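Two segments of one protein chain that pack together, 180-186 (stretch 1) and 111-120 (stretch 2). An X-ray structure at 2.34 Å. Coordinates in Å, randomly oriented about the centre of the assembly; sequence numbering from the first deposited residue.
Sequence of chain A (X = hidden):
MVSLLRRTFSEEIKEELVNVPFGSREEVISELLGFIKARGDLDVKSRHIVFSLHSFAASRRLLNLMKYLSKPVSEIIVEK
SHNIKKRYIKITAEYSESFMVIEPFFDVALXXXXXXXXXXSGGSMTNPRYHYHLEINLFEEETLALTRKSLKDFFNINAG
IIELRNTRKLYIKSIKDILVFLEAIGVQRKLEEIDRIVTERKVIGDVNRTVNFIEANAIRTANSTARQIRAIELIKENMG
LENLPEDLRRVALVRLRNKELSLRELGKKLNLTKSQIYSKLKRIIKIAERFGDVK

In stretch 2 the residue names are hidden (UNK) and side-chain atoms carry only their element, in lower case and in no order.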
# COMPACT_ATOMS: atom_id res chain seq x y z
N VAL A 180 3.04 1.06 -13.86
CA VAL A 180 2.83 1.11 -15.31
C VAL A 180 2.20 2.44 -15.70
O VAL A 180 2.64 3.09 -16.65
CB VAL A 180 1.92 -0.03 -15.80
CG1 VAL A 180 1.64 0.10 -17.29
CG2 VAL A 180 2.53 -1.39 -15.49
N PHE A 181 1.17 2.82 -14.96
CA PHE A 181 0.47 4.09 -15.17
C PHE A 181 1.42 5.27 -15.04
O PHE A 181 1.48 6.13 -15.92
CB PHE A 181 -0.67 4.22 -14.14
CG PHE A 181 -1.50 5.46 -14.32
CD1 PHE A 181 -2.65 5.44 -15.09
CD2 PHE A 181 -1.13 6.65 -13.70
CE1 PHE A 181 -3.42 6.58 -15.25
CE2 PHE A 181 -1.90 7.80 -13.85
CZ PHE A 181 -3.05 7.76 -14.63
N LEU A 182 2.17 5.29 -13.94
CA LEU A 182 3.09 6.40 -13.66
C LEU A 182 4.20 6.51 -14.70
O LEU A 182 4.52 7.61 -15.15
CB LEU A 182 3.69 6.27 -12.26
CG LEU A 182 2.71 6.50 -11.10
CD1 LEU A 182 3.39 6.20 -9.78
CD2 LEU A 182 2.16 7.92 -11.11
N GLU A 183 4.78 5.37 -15.08
CA GLU A 183 5.83 5.36 -16.10
C GLU A 183 5.30 5.76 -17.47
O GLU A 183 5.97 6.47 -18.21
CB GLU A 183 6.50 3.99 -16.18
CG GLU A 183 7.71 3.99 -17.11
CD GLU A 183 8.60 2.78 -16.94
OE1 GLU A 183 8.29 1.89 -16.12
OE2 GLU A 183 9.63 2.72 -17.64
N ALA A 184 4.09 5.30 -17.81
CA ALA A 184 3.44 5.67 -19.06
C ALA A 184 3.32 7.19 -19.22
O ALA A 184 3.61 7.73 -20.29
CB ALA A 184 2.07 5.01 -19.16
N ILE A 185 2.92 7.87 -18.15
CA ILE A 185 2.74 9.33 -18.18
C ILE A 185 4.03 10.14 -17.95
O ILE A 185 4.01 11.37 -18.01
CB ILE A 185 1.60 9.81 -17.22
CG1 ILE A 185 1.97 9.58 -15.75
CG2 ILE A 185 0.29 9.09 -17.56
CD1 ILE A 185 0.90 10.05 -14.78
N GLY A 186 5.14 9.46 -17.70
CA GLY A 186 6.46 10.10 -17.72
C GLY A 186 7.18 10.28 -16.39
O GLY A 186 8.18 10.99 -16.32
N UNK A 111 -3.82 9.15 -25.79
CA UNK A 111 -4.41 8.69 -24.53
C UNK A 111 -3.49 8.90 -23.32
O UNK A 111 -3.95 9.26 -22.24
c UNK A 111 -6.64 7.17 -22.93
c UNK A 111 -7.22 6.67 -21.77
c UNK A 111 -4.81 7.22 -24.64
c UNK A 111 -4.79 5.68 -22.66
c UNK A 111 -6.57 5.67 -21.06
c UNK A 111 -5.42 6.68 -23.39
c UNK A 111 -5.36 5.17 -21.50
N UNK A 112 -2.19 8.68 -23.51
CA UNK A 112 -1.22 8.87 -22.43
C UNK A 112 -1.15 10.34 -22.00
O UNK A 112 -1.06 10.63 -20.81
c UNK A 112 0.18 8.38 -22.83
c UNK A 112 1.23 8.88 -21.85
c UNK A 112 0.19 6.87 -22.90
N UNK A 113 -1.21 11.24 -22.97
CA UNK A 113 -1.22 12.67 -22.70
C UNK A 113 -2.50 13.11 -22.00
O UNK A 113 -2.47 13.93 -21.09
c UNK A 113 -1.04 13.45 -24.00
o UNK A 113 0.25 13.22 -24.55
N UNK A 114 -3.63 12.55 -22.43
CA UNK A 114 -4.93 12.78 -21.79
C UNK A 114 -4.90 12.31 -20.34
O UNK A 114 -5.38 13.01 -19.45
c UNK A 114 -8.12 11.20 -21.47
c UNK A 114 -9.41 11.39 -20.98
c UNK A 114 -8.04 13.50 -22.12
c UNK A 114 -7.42 12.26 -22.03
c UNK A 114 -10.01 12.64 -21.07
c UNK A 114 -6.03 12.05 -22.57
c UNK A 114 -9.33 13.69 -21.63
N UNK A 115 -4.34 11.12 -20.11
CA UNK A 115 -4.18 10.58 -18.75
C UNK A 115 -3.33 11.49 -17.87
O UNK A 115 -3.65 11.69 -16.70
c UNK A 115 -3.54 9.19 -18.78
c UNK A 115 -3.60 6.73 -19.11
c UNK A 115 -5.57 7.88 -18.07
c UNK A 115 -4.44 7.99 -19.09
N UNK A 116 -2.23 12.00 -18.42
CA UNK A 116 -1.35 12.91 -17.69
C UNK A 116 -2.11 14.17 -17.26
O UNK A 116 -1.98 14.61 -16.12
c UNK A 116 0.88 14.16 -17.81
c UNK A 116 -0.13 13.28 -18.54
n UNK A 116 2.18 14.50 -19.89
n UNK A 116 2.66 12.39 -20.75
c UNK A 116 2.36 13.67 -20.92
c UNK A 116 2.25 14.13 -18.48
n UNK A 116 2.24 14.15 -22.15
N UNK A 117 -2.90 14.73 -18.17
CA UNK A 117 -3.75 15.87 -17.86
C UNK A 117 -4.78 15.58 -16.79
O UNK A 117 -4.96 16.36 -15.86
N UNK A 118 -5.47 14.44 -16.93
CA UNK A 118 -6.46 13.99 -15.94
C UNK A 118 -5.86 13.85 -14.55
O UNK A 118 -6.46 14.27 -13.56
c UNK A 118 -8.14 12.64 -17.46
c UNK A 118 -7.07 12.65 -16.36
c UNK A 118 -9.32 13.54 -17.09
c UNK A 118 -8.61 11.21 -17.70
N UNK A 119 -4.68 13.25 -14.48
CA UNK A 119 -4.00 12.97 -13.22
C UNK A 119 -3.46 14.23 -12.55
O UNK A 119 -3.64 14.42 -11.35
c UNK A 119 -0.85 12.30 -11.98
c UNK A 119 -2.56 10.78 -11.28
c UNK A 119 -2.85 11.99 -13.45
c UNK A 119 -0.62 11.11 -9.91
c UNK A 119 -2.07 11.68 -12.22
c UNK A 119 -0.13 12.01 -10.84
c UNK A 119 -1.84 10.50 -10.13
N UNK A 120 -2.79 15.07 -13.33
CA UNK A 120 -2.23 16.32 -12.80
C UNK A 120 -3.33 17.20 -12.21
O UNK A 120 -3.19 17.69 -11.08
c UNK A 120 0.46 17.29 -15.44
c UNK A 120 -0.03 16.67 -14.16
c UNK A 120 -1.48 17.09 -13.89
c UNK A 120 0.89 17.05 -12.99

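Stretch 2 is helical throughout. Position 111 carries seven side-chain carbons, one leading into a six-membered ring. The ring makes no contact with stretch 1. This is Phe111.

Position 112 has three side-chain carbons, the first carrying the other two. Its CA-to-CB bond points toward stretch 1, and its side chain reaches Ala184 and Ile185. This is Val112. Val112 CG1 lies 3.1 Å from Ala184 O, a tight approach of a methyl to a carbonyl oxygen. The same Val112 CG1 is 4.4 Å from Ile185 CG2, and the backbone Val112 O is 3.8 Å from that methyl.

Position 113 has one carbon and one oxygen, a short hydroxyl side chain. Its CA-to-CB bond points away from stretch 1, and the side chain does not touch it. This is Ser113.

Position 114 again shows one carbon and a ring of six carbons. It is out of reach of stretch 1. This is Phe114.

Position 115 has four carbons, forked at the second. Its CA-to-CB bond points toward stretch 1, and the side chain meets both Phe181 and Ile185. The fork at the second carbon marks Leu115. Leu115 CD2 packs 3.8 Å from Phe181 CE1, while Leu115 CB lies 4.0 Å from Ile185 CG2.

Position 116 has three carbons, a nitrogen, then a carbon carrying two more nitrogens. That is a guanidinium, and one of its terminal nitrogens reaches the carbonyl of Ile185. This is Arg116. Arg116 NH1 donates a hydrogen bond to Ile185 O at 3.2 Å, with an N-H...O angle of 152°. The oxygen sits at the edge of the guanidinium, near its plane, where the N-H groups point. NE and NH2 are hydrogen-bonded elsewhere in the structure. Nearer the backbone, Arg116 CB is 4.1 Å from Ile185 CB.

Position 117 has no side-chain atoms. It is Gly117, out of reach of stretch 1.

Position 118 has four carbons forked at the second. It does not touch stretch 1. This is Leu118.

Position 119 has one carbon and a ring of six carbons. The ring meets Phe181, Leu182 and Ile185. This is Phe119. Phe119 CD2 is 4.0 Å from Phe181 CE2, Phe119 CZ 4.4 Å from Leu182 CD2, and Phe119 CD1 4.0 Å from Ile185 CD1. The two phenylalanine rings form an offset edge-to-face pair, with the edge of Phe181 toward the face of Phe119.

Position 120 has four carbons forked at the second and does not touch stretch 1. This is Leu120.

The contact joins an apolar patch to one polar tie. The helix axes cross at 106° and approach to 10.3 Å. Residues 112, 115, 116 and 119 follow the helical repeat, so they line one side of stretch 2. Ile185 touches all four. The helix of stretch 1 ends in a Schellman motif at Gly186, whose positive phi suits glycine. Just before that residue, Ile185 O accepts the Arg116 bond.

Stretch 2 (111-120) FVSFLRGLFL
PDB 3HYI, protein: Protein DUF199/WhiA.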